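Local coordinates for putative Oleoyl-[acyl-carrier protein] thioesterase (PDB 2OWN) that probably hydrolyses the thioester of oleoyl-acyl carrier protein to release free fatty acid through a tandem pair of hotdog domains, at residues T30-I35 / N181-D186; E80-A85 / F100-A105; R151-E156 / T235-I240; T161-Y166 / T218-A223. All blocks are in the same frame, centred on the assembly; numbering follows the deposited sequence.

Interaction 1: residues T30-I35 / N181-D186; sequences TLTTLI and NAHYFD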
loop_
_atom_site.group_PDB
_atom_site.type_symbol
_atom_site.label_atom_id
_atom_site.label_comp_id
_atom_site.label_asym_id
_atom_site.label_seq_id
_atom_site.Cartn_x
_atom_site.Cartn_y
_atom_site.Cartn_z
ATOM N N THR B 30 -7.620 -1.979 -5.381
ATOM C CA THR B 30 -8.412 -1.920 -4.163
ATOM C C THR B 30 -9.043 -0.523 -4.062
ATOM O O THR B 30 -8.635 0.400 -4.798
ATOM C CB THR B 30 -7.538 -2.115 -2.910
ATOM O OG1 THR B 30 -6.603 -1.037 -2.816
ATOM C CG2 THR B 30 -6.781 -3.467 -2.954
ATOM N N LEU B 31 -10.018 -0.375 -3.159
ATOM C CA LEU B 31 -10.642 0.944 -2.869
ATOM C C LEU B 31 -9.619 1.927 -2.292
ATOM O O LEU B 31 -9.718 3.129 -2.560
ATOM C CB LEU B 31 -11.865 0.856 -1.920
ATOM C CG LEU B 31 -13.180 0.425 -2.544
ATOM C CD1 LEU B 31 -14.237 0.087 -1.483
ATOM C CD2 LEU B 31 -13.674 1.518 -3.500
ATOM N N THR B 32 -8.688 1.409 -1.473
ATOM C CA THR B 32 -7.566 2.181 -0.890
ATOM C C THR B 32 -6.784 2.825 -2.052
ATOM O O THR B 32 -6.620 4.047 -2.054
ATOM C CB THR B 32 -6.664 1.308 -0.009
ATOM O OG1 THR B 32 -7.476 0.649 0.975
ATOM C CG2 THR B 32 -5.577 2.137 0.682
ATOM N N THR B 33 -6.414 2.011 -3.053
ATOM C CA THR B 33 -5.713 2.493 -4.276
ATOM C C THR B 33 -6.528 3.519 -5.078
ATOM O O THR B 33 -5.954 4.501 -5.537
ATOM C CB THR B 33 -5.305 1.339 -5.213
ATOM O OG1 THR B 33 -4.312 0.571 -4.545
ATOM C CG2 THR B 33 -4.737 1.837 -6.598
ATOM N N LEU B 34 -7.840 3.272 -5.226
ATOM C CA LEU B 34 -8.760 4.160 -5.980
ATOM C C LEU B 34 -8.752 5.571 -5.385
ATOM O O LEU B 34 -8.567 6.538 -6.132
ATOM C CB LEU B 34 -10.192 3.614 -6.032
ATOM C CG LEU B 34 -11.162 4.312 -6.995
ATOM C CD1 LEU B 34 -10.726 4.065 -8.432
ATOM C CD2 LEU B 34 -12.576 3.820 -6.790
ATOM N N ILE B 35 -8.911 5.667 -4.057
ATOM C CA ILE B 35 -8.848 6.971 -3.336
ATOM C C ILE B 35 -7.417 7.535 -3.378
ATOM O O ILE B 35 -7.257 8.750 -3.567
ATOM C CB ILE B 35 -9.389 6.876 -1.875
ATOM C CG1 ILE B 35 -10.874 6.499 -1.876
ATOM C CG2 ILE B 35 -9.200 8.180 -1.099
ATOM C CD1 ILE B 35 -11.817 7.470 -2.586
ATOM N N ASN B 181 -7.007 8.864 4.998
ATOM C CA ASN B 181 -8.400 8.378 4.843
ATOM C C ASN B 181 -8.558 7.115 3.987
ATOM O O ASN B 181 -9.480 6.350 4.217
ATOM C CB ASN B 181 -9.353 9.484 4.334
ATOM C CG ASN B 181 -9.601 10.582 5.366
ATOM O OD1 ASN B 181 -8.821 10.793 6.297
ATOM N ND2 ASN B 181 -10.699 11.290 5.192
ATOM N N ALA B 182 -7.655 6.917 3.015
ATOM C CA ALA B 182 -7.654 5.737 2.122
ATOM C C ALA B 182 -7.488 4.410 2.879
ATOM O O ALA B 182 -8.110 3.422 2.494
ATOM C CB ALA B 182 -6.580 5.862 1.043
ATOM N N HIS B 183 -6.674 4.411 3.949
ATOM C CA HIS B 183 -6.454 3.213 4.798
ATOM C C HIS B 183 -7.681 2.710 5.552
ATOM O O HIS B 183 -7.667 1.555 5.983
ATOM C CB HIS B 183 -5.244 3.361 5.743
ATOM C CG HIS B 183 -3.937 3.359 5.016
ATOM N ND1 HIS B 183 -3.510 2.271 4.282
ATOM C CD2 HIS B 183 -2.959 4.285 4.921
ATOM C CE1 HIS B 183 -2.331 2.541 3.750
ATOM N NE2 HIS B 183 -1.972 3.756 4.128
ATOM N N TYR B 184 -8.718 3.553 5.720
ATOM C CA TYR B 184 -10.002 3.133 6.328
ATOM C C TYR B 184 -10.600 1.974 5.494
ATOM O O TYR B 184 -11.166 1.060 6.088
ATOM C CB TYR B 184 -11.019 4.273 6.444
ATOM C CG TYR B 184 -10.804 5.336 7.521
ATOM C CD1 TYR B 184 -9.653 6.154 7.550
ATOM C CD2 TYR B 184 -11.828 5.623 8.457
ATOM C CE1 TYR B 184 -9.490 7.194 8.535
ATOM C CE2 TYR B 184 -11.674 6.657 9.446
ATOM C CZ TYR B 184 -10.506 7.434 9.468
ATOM O OH TYR B 184 -10.355 8.418 10.413
ATOM N N PHE B 185 -10.444 2.016 4.152
ATOM C CA PHE B 185 -10.892 0.923 3.238
ATOM C C PHE B 185 -10.220 -0.428 3.502
ATOM O O PHE B 185 -10.823 -1.466 3.199
ATOM C CB PHE B 185 -10.808 1.315 1.754
ATOM C CG PHE B 185 -11.818 2.344 1.365
ATOM C CD1 PHE B 185 -13.155 1.947 1.137
ATOM C CD2 PHE B 185 -11.472 3.695 1.226
ATOM C CE1 PHE B 185 -14.150 2.892 0.772
ATOM C CE2 PHE B 185 -12.459 4.658 0.848
ATOM C CZ PHE B 185 -13.799 4.255 0.631
ATOM N N ASP B 186 -8.984 -0.411 4.033
ATOM C CA ASP B 186 -8.266 -1.638 4.443
ATOM C C ASP B 186 -9.068 -2.343 5.542
ATOM O O ASP B 186 -9.233 -3.548 5.478
ATOM C CB ASP B 186 -6.860 -1.384 5.040
ATOM C CG ASP B 186 -5.894 -0.652 4.090
ATOM O OD1 ASP B 186 -6.080 -0.663 2.860
ATOM O OD2 ASP B 186 -4.915 -0.072 4.607
#

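Interaction 2: residues E80-A85 / F100-A105; sequences EVVTIA and FWIRDA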
loop_
_atom_site.group_PDB
_atom_site.type_symbol
_atom_site.label_atom_id
_atom_site.label_comp_id
_atom_site.label_asym_id
_atom_site.label_seq_id
_atom_site.Cartn_x
_atom_site.Cartn_y
_atom_site.Cartn_z
ATOM N N GLU B 80 -2.728 -1.854 -15.891
ATOM C CA GLU B 80 -3.548 -1.003 -16.739
ATOM C C GLU B 80 -3.052 0.426 -16.499
ATOM O O GLU B 80 -2.755 0.799 -15.349
ATOM C CB GLU B 80 -5.031 -1.115 -16.386
ATOM C CG GLU B 80 -5.951 -0.419 -17.377
ATOM C CD GLU B 80 -7.417 -0.426 -16.995
ATOM O OE1 GLU B 80 -7.806 -1.028 -15.974
ATOM O OE2 GLU B 80 -8.180 0.214 -17.733
ATOM N N VAL B 81 -2.957 1.206 -17.573
ATOM C CA VAL B 81 -2.543 2.604 -17.510
ATOM C C VAL B 81 -3.869 3.353 -17.526
ATOM O O VAL B 81 -4.542 3.374 -18.567
ATOM C CB VAL B 81 -1.594 3.004 -18.653
ATOM C CG1 VAL B 81 -1.233 4.481 -18.572
ATOM C CG2 VAL B 81 -0.320 2.166 -18.586
ATOM N N VAL B 82 -4.261 3.889 -16.364
ATOM C CA VAL B 82 -5.506 4.668 -16.198
ATOM C C VAL B 82 -5.208 6.162 -16.187
ATOM O O VAL B 82 -4.116 6.565 -15.785
ATOM C CB VAL B 82 -6.300 4.319 -14.900
ATOM C CG1 VAL B 82 -6.766 2.868 -14.940
ATOM C CG2 VAL B 82 -5.502 4.642 -13.592
ATOM N N THR B 83 -6.199 6.953 -16.614
ATOM C CA THR B 83 -6.149 8.410 -16.653
ATOM C C THR B 83 -7.027 8.895 -15.487
ATOM O O THR B 83 -8.207 8.507 -15.420
ATOM C CB THR B 83 -6.629 8.936 -18.014
ATOM O OG1 THR B 83 -5.729 8.466 -19.026
ATOM C CG2 THR B 83 -6.663 10.461 -18.059
ATOM N N ILE B 84 -6.442 9.676 -14.565
ATOM C CA ILE B 84 -7.156 10.244 -13.400
ATOM C C ILE B 84 -7.357 11.738 -13.680
ATOM O O ILE B 84 -6.385 12.502 -13.624
ATOM C CB ILE B 84 -6.444 10.066 -12.006
ATOM C CG1 ILE B 84 -6.034 8.615 -11.718
ATOM C CG2 ILE B 84 -7.346 10.602 -10.869
ATOM C CD1 ILE B 84 -4.780 8.153 -12.393
ATOM N N ALA B 85 -8.595 12.122 -14.015
ATOM C CA ALA B 85 -8.991 13.519 -14.271
ATOM C C ALA B 85 -9.620 14.044 -12.976
ATOM O O ALA B 85 -10.350 13.298 -12.312
ATOM C CB ALA B 85 -9.967 13.615 -15.420
ATOM N N PHE B 100 -13.860 13.718 -9.423
ATOM C CA PHE B 100 -12.744 12.910 -9.974
ATOM C C PHE B 100 -13.295 11.884 -10.976
ATOM O O PHE B 100 -14.370 11.325 -10.731
ATOM C CB PHE B 100 -11.981 12.083 -8.925
ATOM C CG PHE B 100 -11.601 12.816 -7.665
ATOM C CD1 PHE B 100 -12.575 13.070 -6.673
ATOM C CD2 PHE B 100 -10.255 13.131 -7.380
ATOM C CE1 PHE B 100 -12.240 13.720 -5.461
ATOM C CE2 PHE B 100 -9.905 13.780 -6.150
ATOM C CZ PHE B 100 -10.903 14.071 -5.192
ATOM N N TRP B 101 -12.549 11.620 -12.054
ATOM C CA TRP B 101 -12.900 10.620 -13.082
ATOM C C TRP B 101 -11.696 9.726 -13.339
ATOM O O TRP B 101 -10.627 10.249 -13.664
ATOM C CB TRP B 101 -13.288 11.262 -14.405
ATOM C CG TRP B 101 -14.470 12.110 -14.350
ATOM C CD1 TRP B 101 -15.741 11.768 -14.703
ATOM C CD2 TRP B 101 -14.515 13.469 -13.925
ATOM N NE1 TRP B 101 -16.585 12.833 -14.520
ATOM C CE2 TRP B 101 -15.867 13.895 -14.041
ATOM C CE3 TRP B 101 -13.546 14.380 -13.445
ATOM C CZ2 TRP B 101 -16.286 15.205 -13.690
ATOM C CZ3 TRP B 101 -13.955 15.704 -13.097
ATOM C CH2 TRP B 101 -15.321 16.093 -13.222
ATOM N N ILE B 102 -11.858 8.415 -13.148
ATOM C CA ILE B 102 -10.817 7.411 -13.419
ATOM C C ILE B 102 -11.311 6.787 -14.731
ATOM O O ILE B 102 -12.434 6.239 -14.748
ATOM C CB ILE B 102 -10.673 6.354 -12.307
ATOM C CG1 ILE B 102 -10.495 6.989 -10.914
ATOM C CG2 ILE B 102 -9.516 5.420 -12.609
ATOM C CD1 ILE B 102 -9.315 7.870 -10.755
ATOM N N ARG B 103 -10.495 6.905 -15.796
ATOM C CA ARG B 103 -10.800 6.395 -17.145
ATOM C C ARG B 103 -9.718 5.443 -17.651
ATOM O O ARG B 103 -8.558 5.529 -17.212
ATOM C CB ARG B 103 -10.935 7.562 -18.133
ATOM C CG ARG B 103 -12.033 8.578 -17.806
ATOM C CD ARG B 103 -12.130 9.635 -18.909
ATOM N NE ARG B 103 -13.243 10.582 -18.723
ATOM C CZ ARG B 103 -13.208 11.804 -18.155
ATOM N NH1 ARG B 103 -12.080 12.360 -17.670
ATOM N NH2 ARG B 103 -14.349 12.511 -18.085
ATOM N N ASP B 104 -10.097 4.552 -18.586
ATOM C CA ASP B 104 -9.148 3.571 -19.191
ATOM C C ASP B 104 -8.349 4.220 -20.339
ATOM O O ASP B 104 -8.593 5.390 -20.675
ATOM C CB ASP B 104 -9.843 2.231 -19.602
ATOM C CG ASP B 104 -10.828 2.332 -20.791
ATOM O OD1 ASP B 104 -10.941 3.353 -21.514
ATOM O OD2 ASP B 104 -11.510 1.306 -21.007
ATOM N N ALA B 105 -7.422 3.449 -20.928
ATOM C CA ALA B 105 -6.580 3.885 -22.079
ATOM C C ALA B 105 -7.373 4.360 -23.321
ATOM O O ALA B 105 -6.924 5.278 -24.023
ATOM C CB ALA B 105 -5.571 2.780 -22.472
HETATM O O HOH W 1 -6.672 0.689 -20.270
HETATM O O HOH W 2 -7.577 7.728 -21.568
#

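Interaction 3: residues R151-E156 / T235-I240; sequences RPISFE and TTSHLI. With SO4 (sulfate ion), chain O.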
loop_
_atom_site.group_PDB
_atom_site.type_symbol
_atom_site.label_atom_id
_atom_site.label_comp_id
_atom_site.label_asym_id
_atom_site.label_seq_id
_atom_site.Cartn_x
_atom_site.Cartn_y
_atom_site.Cartn_z
ATOM N N ARG B 151 -26.386 9.524 0.997
ATOM C CA ARG B 151 -26.013 9.180 2.370
ATOM C C ARG B 151 -25.835 7.677 2.578
ATOM O O ARG B 151 -26.570 6.890 1.952
ATOM C CB ARG B 151 -27.057 9.640 3.416
ATOM C CG ARG B 151 -27.066 11.104 3.772
ATOM C CD ARG B 151 -28.158 11.354 4.804
ATOM N NE ARG B 151 -28.130 12.693 5.401
ATOM C CZ ARG B 151 -29.032 13.170 6.277
ATOM N NH1 ARG B 151 -30.087 12.445 6.703
ATOM N NH2 ARG B 151 -28.875 14.411 6.749
ATOM N N PRO B 152 -24.859 7.271 3.445
ATOM C CA PRO B 152 -24.785 5.852 3.792
ATOM C C PRO B 152 -25.969 5.486 4.724
ATOM O O PRO B 152 -26.626 6.378 5.304
ATOM C CB PRO B 152 -23.445 5.718 4.546
ATOM C CG PRO B 152 -22.744 6.983 4.376
ATOM C CD PRO B 152 -23.764 8.025 4.094
ATOM N N ILE B 153 -26.227 4.183 4.844
ATOM C CA ILE B 153 -27.271 3.642 5.727
ATOM C C ILE B 153 -26.824 3.934 7.165
ATOM O O ILE B 153 -25.619 3.852 7.473
ATOM C CB ILE B 153 -27.492 2.104 5.530
ATOM C CG1 ILE B 153 -28.021 1.798 4.120
ATOM C CG2 ILE B 153 -28.471 1.526 6.575
ATOM C CD1 ILE B 153 -28.153 0.302 3.815
ATOM N N SER B 154 -27.776 4.336 8.015
ATOM C CA SER B 154 -27.492 4.622 9.429
ATOM C C SER B 154 -27.225 3.235 10.028
ATOM O O SER B 154 -28.128 2.388 10.042
ATOM C CB SER B 154 -28.644 5.348 10.125
ATOM O OG SER B 154 -28.262 5.731 11.432
ATOM N N PHE B 155 -25.966 2.992 10.420
ATOM C CA PHE B 155 -25.551 1.689 10.954
ATOM C C PHE B 155 -26.300 1.294 12.249
ATOM O O PHE B 155 -26.341 2.078 13.203
ATOM C CB PHE B 155 -24.026 1.604 11.192
ATOM C CG PHE B 155 -23.560 0.216 11.535
ATOM C CD1 PHE B 155 -23.271 -0.701 10.509
ATOM C CD2 PHE B 155 -23.453 -0.204 12.879
ATOM C CE1 PHE B 155 -22.864 -2.019 10.808
ATOM C CE2 PHE B 155 -23.054 -1.526 13.194
ATOM C CZ PHE B 155 -22.769 -2.430 12.148
ATOM N N GLU B 156 -26.890 0.093 12.220
ATOM C CA GLU B 156 -27.599 -0.520 13.338
ATOM C C GLU B 156 -27.035 -1.932 13.513
ATOM O O GLU B 156 -27.121 -2.742 12.583
ATOM C CB GLU B 156 -29.108 -0.555 13.097
ATOM C CG GLU B 156 -29.733 0.847 13.076
ATOM C CD GLU B 156 -31.249 0.879 12.832
ATOM O OE1 GLU B 156 -31.847 -0.124 12.364
ATOM O OE2 GLU B 156 -31.836 1.952 13.089
ATOM N N THR B 235 -25.893 -5.384 -0.506
ATOM C CA THR B 235 -25.469 -4.147 0.171
ATOM C C THR B 235 -24.731 -4.483 1.455
ATOM O O THR B 235 -25.134 -5.415 2.151
ATOM C CB THR B 235 -26.688 -3.275 0.519
ATOM O OG1 THR B 235 -27.506 -3.116 -0.644
ATOM C CG2 THR B 235 -26.270 -1.886 1.055
ATOM N N THR B 236 -23.630 -3.771 1.734
ATOM C CA THR B 236 -22.894 -3.917 3.009
ATOM C C THR B 236 -22.909 -2.532 3.692
ATOM O O THR B 236 -22.609 -1.535 3.045
ATOM C CB THR B 236 -21.483 -4.523 2.903
ATOM O OG1 THR B 236 -20.604 -3.629 2.230
ATOM C CG2 THR B 236 -21.531 -5.894 2.194
ATOM N N SER B 237 -23.315 -2.506 4.961
ATOM C CA SER B 237 -23.400 -1.315 5.813
ATOM C C SER B 237 -22.252 -1.465 6.794
ATOM O O SER B 237 -22.207 -2.466 7.502
ATOM C CB SER B 237 -24.743 -1.269 6.537
ATOM O OG SER B 237 -24.830 -0.167 7.421
ATOM N N HIS B 238 -21.363 -0.474 6.850
ATOM C CA HIS B 238 -20.167 -0.476 7.697
ATOM C C HIS B 238 -20.098 0.707 8.656
ATOM O O HIS B 238 -20.633 1.783 8.360
ATOM C CB HIS B 238 -18.904 -0.402 6.833
ATOM C CG HIS B 238 -18.774 -1.482 5.808
ATOM N ND1 HIS B 238 -17.869 -2.513 5.930
ATOM C CD2 HIS B 238 -19.416 -1.677 4.631
ATOM C CE1 HIS B 238 -17.970 -3.306 4.877
ATOM N NE2 HIS B 238 -18.902 -2.823 4.078
ATOM N N LEU B 239 -19.404 0.486 9.782
ATOM C CA LEU B 239 -19.145 1.492 10.826
ATOM C C LEU B 239 -17.753 1.267 11.436
ATOM O O LEU B 239 -17.447 0.139 11.833
ATOM C CB LEU B 239 -20.203 1.451 11.942
ATOM C CG LEU B 239 -20.048 2.380 13.177
ATOM C CD1 LEU B 239 -19.966 3.853 12.784
ATOM C CD2 LEU B 239 -21.172 2.165 14.174
ATOM N N ILE B 240 -16.931 2.321 11.471
ATOM C CA ILE B 240 -15.611 2.320 12.112
ATOM C C ILE B 240 -15.789 3.250 13.324
ATOM O O ILE B 240 -16.244 4.395 13.156
ATOM C CB ILE B 240 -14.466 2.837 11.219
ATOM C CG1 ILE B 240 -14.360 2.059 9.898
ATOM C CG2 ILE B 240 -13.114 2.776 11.965
ATOM C CD1 ILE B 240 -14.029 0.579 10.036
HETATM S S SO4 O . -25.226 15.566 4.747
HETATM O O1 SO4 O . -25.788 14.535 3.895
HETATM O O2 SO4 O . -24.382 14.931 5.756
HETATM O O3 SO4 O . -24.434 16.474 3.923
HETATM O O4 SO4 O . -26.288 16.330 5.392
HETATM O O HOH W 3 -23.760 2.144 6.532
HETATM O O HOH W 4 -26.433 -1.383 9.249
#

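Interaction 4: residues T161-Y166 / T218-A223; sequences TITKPY and TVTAHA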
loop_
_atom_site.group_PDB
_atom_site.type_symbol
_atom_site.label_atom_id
_atom_site.label_comp_id
_atom_site.label_asym_id
_atom_site.label_seq_id
_atom_site.Cartn_x
_atom_site.Cartn_y
_atom_site.Cartn_z
ATOM N N THR B 161 -24.080 -9.147 13.053
ATOM C CA THR B 161 -23.058 -8.130 12.694
ATOM C C THR B 161 -21.647 -8.718 12.796
ATOM O O THR B 161 -21.332 -9.356 13.800
ATOM C CB THR B 161 -23.131 -6.855 13.594
ATOM O OG1 THR B 161 -24.391 -6.200 13.404
ATOM C CG2 THR B 161 -21.988 -5.858 13.285
ATOM N N ILE B 162 -20.839 -8.502 11.751
ATOM C CA ILE B 162 -19.447 -8.961 11.688
ATOM C C ILE B 162 -18.651 -7.832 12.322
ATOM O O ILE B 162 -18.750 -6.699 11.845
ATOM C CB ILE B 162 -18.947 -9.211 10.233
ATOM C CG1 ILE B 162 -19.857 -10.202 9.490
ATOM C CG2 ILE B 162 -17.497 -9.719 10.240
ATOM C CD1 ILE B 162 -19.481 -10.419 8.014
ATOM N N THR B 163 -17.901 -8.130 13.389
ATOM C CA THR B 163 -17.059 -7.148 14.102
ATOM C C THR B 163 -15.603 -7.634 14.166
ATOM O O THR B 163 -15.370 -8.797 14.500
ATOM C CB THR B 163 -17.603 -6.840 15.517
ATOM O OG1 THR B 163 -18.924 -6.307 15.407
ATOM C CG2 THR B 163 -16.737 -5.810 16.252
ATOM N N LYS B 164 -14.657 -6.756 13.791
ATOM C CA LYS B 164 -13.199 -7.015 13.849
ATOM C C LYS B 164 -12.445 -5.787 14.393
ATOM O O LYS B 164 -12.770 -4.662 13.969
ATOM C CB LYS B 164 -12.582 -7.362 12.488
ATOM C CG LYS B 164 -13.021 -8.674 11.857
ATOM C CD LYS B 164 -12.145 -8.945 10.645
ATOM C CE LYS B 164 -12.522 -10.171 9.866
ATOM N NZ LYS B 164 -11.556 -10.296 8.739
ATOM N N PRO B 165 -11.481 -5.988 15.339
ATOM C CA PRO B 165 -10.680 -4.861 15.809
ATOM C C PRO B 165 -9.467 -4.658 14.875
ATOM O O PRO B 165 -8.975 -5.625 14.268
ATOM C CB PRO B 165 -10.229 -5.313 17.199
ATOM C CG PRO B 165 -10.082 -6.774 17.076
ATOM C CD PRO B 165 -11.093 -7.226 16.056
ATOM N N TYR B 166 -9.047 -3.405 14.726
ATOM C CA TYR B 166 -7.855 -3.018 13.940
ATOM C C TYR B 166 -7.084 -1.971 14.737
ATOM O O TYR B 166 -7.699 -1.098 15.360
ATOM C CB TYR B 166 -8.206 -2.454 12.570
ATOM C CG TYR B 166 -8.907 -3.422 11.664
ATOM C CD1 TYR B 166 -8.170 -4.276 10.816
ATOM C CD2 TYR B 166 -10.316 -3.510 11.639
ATOM C CE1 TYR B 166 -8.819 -5.203 9.949
ATOM C CE2 TYR B 166 -10.979 -4.433 10.767
ATOM C CZ TYR B 166 -10.226 -5.269 9.941
ATOM O OH TYR B 166 -10.863 -6.147 9.120
ATOM N N THR B 218 -7.098 1.872 18.874
ATOM C CA THR B 218 -7.610 0.601 18.374
ATOM C C THR B 218 -9.021 0.929 17.881
ATOM O O THR B 218 -9.860 1.373 18.682
ATOM C CB THR B 218 -7.675 -0.489 19.464
ATOM O OG1 THR B 218 -6.385 -0.649 20.066
ATOM C CG2 THR B 218 -8.139 -1.832 18.867
ATOM N N VAL B 219 -9.243 0.776 16.568
ATOM C CA VAL B 219 -10.554 1.007 15.939
ATOM C C VAL B 219 -11.331 -0.329 15.925
ATOM O O VAL B 219 -10.717 -1.405 15.865
ATOM C CB VAL B 219 -10.474 1.637 14.501
ATOM C CG1 VAL B 219 -9.581 2.869 14.513
ATOM C CG2 VAL B 219 -9.970 0.676 13.463
ATOM N N THR B 220 -12.659 -0.235 16.004
ATOM C CA THR B 220 -13.580 -1.377 15.969
ATOM C C THR B 220 -14.386 -1.200 14.678
ATOM O O THR B 220 -15.105 -0.204 14.541
ATOM C CB THR B 220 -14.491 -1.409 17.209
ATOM O OG1 THR B 220 -13.683 -1.396 18.391
ATOM C CG2 THR B 220 -15.369 -2.661 17.217
ATOM N N ALA B 221 -14.216 -2.141 13.738
ATOM C CA ALA B 221 -14.881 -2.134 12.430
ATOM C C ALA B 221 -16.061 -3.081 12.483
ATOM O O ALA B 221 -15.889 -4.229 12.891
ATOM C CB ALA B 221 -13.925 -2.561 11.326
ATOM N N HIS B 222 -17.238 -2.600 12.077
ATOM C CA HIS B 222 -18.478 -3.385 12.052
ATOM C C HIS B 222 -18.999 -3.475 10.619
ATOM O O HIS B 222 -18.760 -2.559 9.836
ATOM C CB HIS B 222 -19.549 -2.771 12.942
ATOM C CG HIS B 222 -19.132 -2.560 14.359
ATOM N ND1 HIS B 222 -19.158 -3.568 15.297
ATOM C CD2 HIS B 222 -18.722 -1.447 15.012
ATOM C CE1 HIS B 222 -18.754 -3.092 16.460
ATOM N NE2 HIS B 222 -18.488 -1.807 16.314
ATOM N N ALA B 223 -19.685 -4.576 10.285
ATOM C CA ALA B 223 -20.280 -4.794 8.948
ATOM C C ALA B 223 -21.517 -5.708 8.969
ATOM O O ALA B 223 -21.523 -6.718 9.688
ATOM C CB ALA B 223 -19.247 -5.335 7.953
#

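Interaction 1: residues T30-I35 / N181-D186
The central helices of two hotdog domains meet here at their first turns, helix 31-48 of the N-terminal domain against the N-terminal part of helix 184-191 and the residues just before it in the C-terminal one. F185 is the main hydrophobic element. L31 crosses it obliquely, with CB over one ring face and CD1 3.4 Å from F185 CD1, whereas I35 meets it at about a right angle, its CG1 3.6 Å from F185 CE2. Beside this apolar patch T32 turns OG1 anti to its carbonyl carbon (chi1 -54°) and donates to D186 OD1 over 2.7 Å, arriving from above the carboxylate plane. T32 CG2 meanwhile rests 3.9 Å from A182 CB. F171 of the second subunit packs against T32 and D186. With both oxygens gripped, the buried carboxylate is fixed in rotation and probably kept ionised. The second bond comes from three residues earlier: H183 ND1 donates to D186 OD2 at 2.8 Å, with the oxygen only 11° out of the imidazole plane.

Interaction 2: residues E80-A85 / F100-A105
Strands 81-85 and 100-103 run antiparallel, their axes 4.7 Å apart at closest approach and 164° between their directions, and form part of the 81-91/95-103 beta hairpin in the N-terminal hotdog domain. Two hydrogen-bonded pairs hold them: T83 with R103, where T83 N lies 2.8 Å from R103 O, and A85 with W101, each contributing two nearly straight backbone bonds. Between them sits the non-hydrogen-bonded pair I84 and I102. These side chains lie alongside one another and point the same way, both with CG1 anti to the carbonyl carbon, and I84 CG2 presses tightly on I102 CD1 at 3.4 Å. They pack on the central helix 31-48, I84 against A41 and I102 against L34.

On the other face R103 stretches out from CG to NE along the sheet. One face of the R103 guanidinium lies over W101 CB, offset toward its rim, while A85 CB is at the edge, 3.3 Å from R103 NH1. At the loop end E80 OE2 touches D104 CB at 3.2 Å. E80 OE2 forms a salt bridge with R74 and OE1 accepts from the backbone N of R77, whereas D104 OD1 accepts from the backbone N of Q108, and E80 OE2 and D104 OD2 stay 4.8 Å apart. One water links E80 OE2 to A105 N. A second lies by T83 OG1 and donates to D104 O at 2.7 Å.

Interaction 3: residues R151-E156 / T235-I240
A single serine hydroxyl carries the polar link between loop and strand, through two waters. One water lies 2.7 Å from S237 OG and donates to I153 O. The other, also 2.7 Å from S237 OG, accepts a weak bond from E156 N. Beside this bridge F155 supplies the hydrophobic grip. Its CG stands anti to the backbone N (chi1 -171°), which carries the ring across the strand, with L239 CB over one face, 3.9 Å from the F155 centroid and 24° off the normal, a CH-pi contact. L239 CD2 also touches F155 CD2 at 3.5 Å. S237 O approaches the ring edge, near its plane, 3.4 Å from F155 CE1. At the far end I153 CD1 reaches T235 CG2 at 4.0 Å, so the loop meets alternate side chains, T235, S237 and L239.

Strand 233-241 belongs to the curved sheet of the C-terminal hotdog domain, and the loop crosses it on its way from strand 141-142 to strand 162-167. Bonds from I153 N to T251 and from F155 N to E249 tie it to strand 246-256 as well. T236 and H238 turn to the other face, where T236 OG1 and H238 NE2 are hydrogen-bonded at 2.6 Å and L192 packs on both. R151, away from the strand, makes two weak bonds through NE and NH2 with a sulfate ion, probably from the crystallisation liquor, which Q67 also binds.

Interaction 4: residues T161-Y166 / T218-A223
Y166 swings its ring across the neighbouring strand so that A221 CB meets the ring's edge, near its plane and 3.5 Å from CE2, while Y166 CB rests 3.7 Å from V219 CG2. The ring also stacks on W187, and its hydroxyl is hydrogen-bonded to D190, both of helix 184-191. K164 sends NZ to the backbone O of D190, so this face of the sheet is fastened to the central helix of the C-terminal hotdog domain. Strands 162-166 and 218-223 run antiparallel with 157° between them, and six backbone bonds join the pairs I162/A223, K164/A221 and Y166/V219. Those donated by V219 N and A223 N are the most bent, at 139°.

On the opposite face T163 and H222 form a non-hydrogen-bonded pair and lie side by side. T163 OG1 and H222 ND1 are hydrogen-bonded at 2.8 Å, the hydroxyl at the edge of the imidazole near its plane, and T163 CG2 packs on T220 CG2 at 3.6 Å. H222 NE2 is hydrogen-bonded to E241 on strand 233-241. Both ring nitrogens are thus engaged, which fixes the rotation of the imidazole, and the nearby carboxylate would tend to raise its affinity for a proton.

Overall arrangement
Interaction 2 comes first to completion along the chain, followed by the opening of interactions 3 and 4, whereas interaction 1 spans from the N-terminal to the C-terminal domain and its segments alternate with theirs. It lies nearest the middle, about 7 Å from the chain centre, and the centres of the other three are 16 to 17 Å from its own. Interaction 2 touches it through L34 and I102, on one side of the chain's centre. Interactions 3 and 4 lie on the other side, 13 Å apart between centres, sharing neighbouring strands 218-227 and 233-241, with F155 packing on H222. Each hotdog domain is thus organised around its own helix, and interaction 1 couples the two helices.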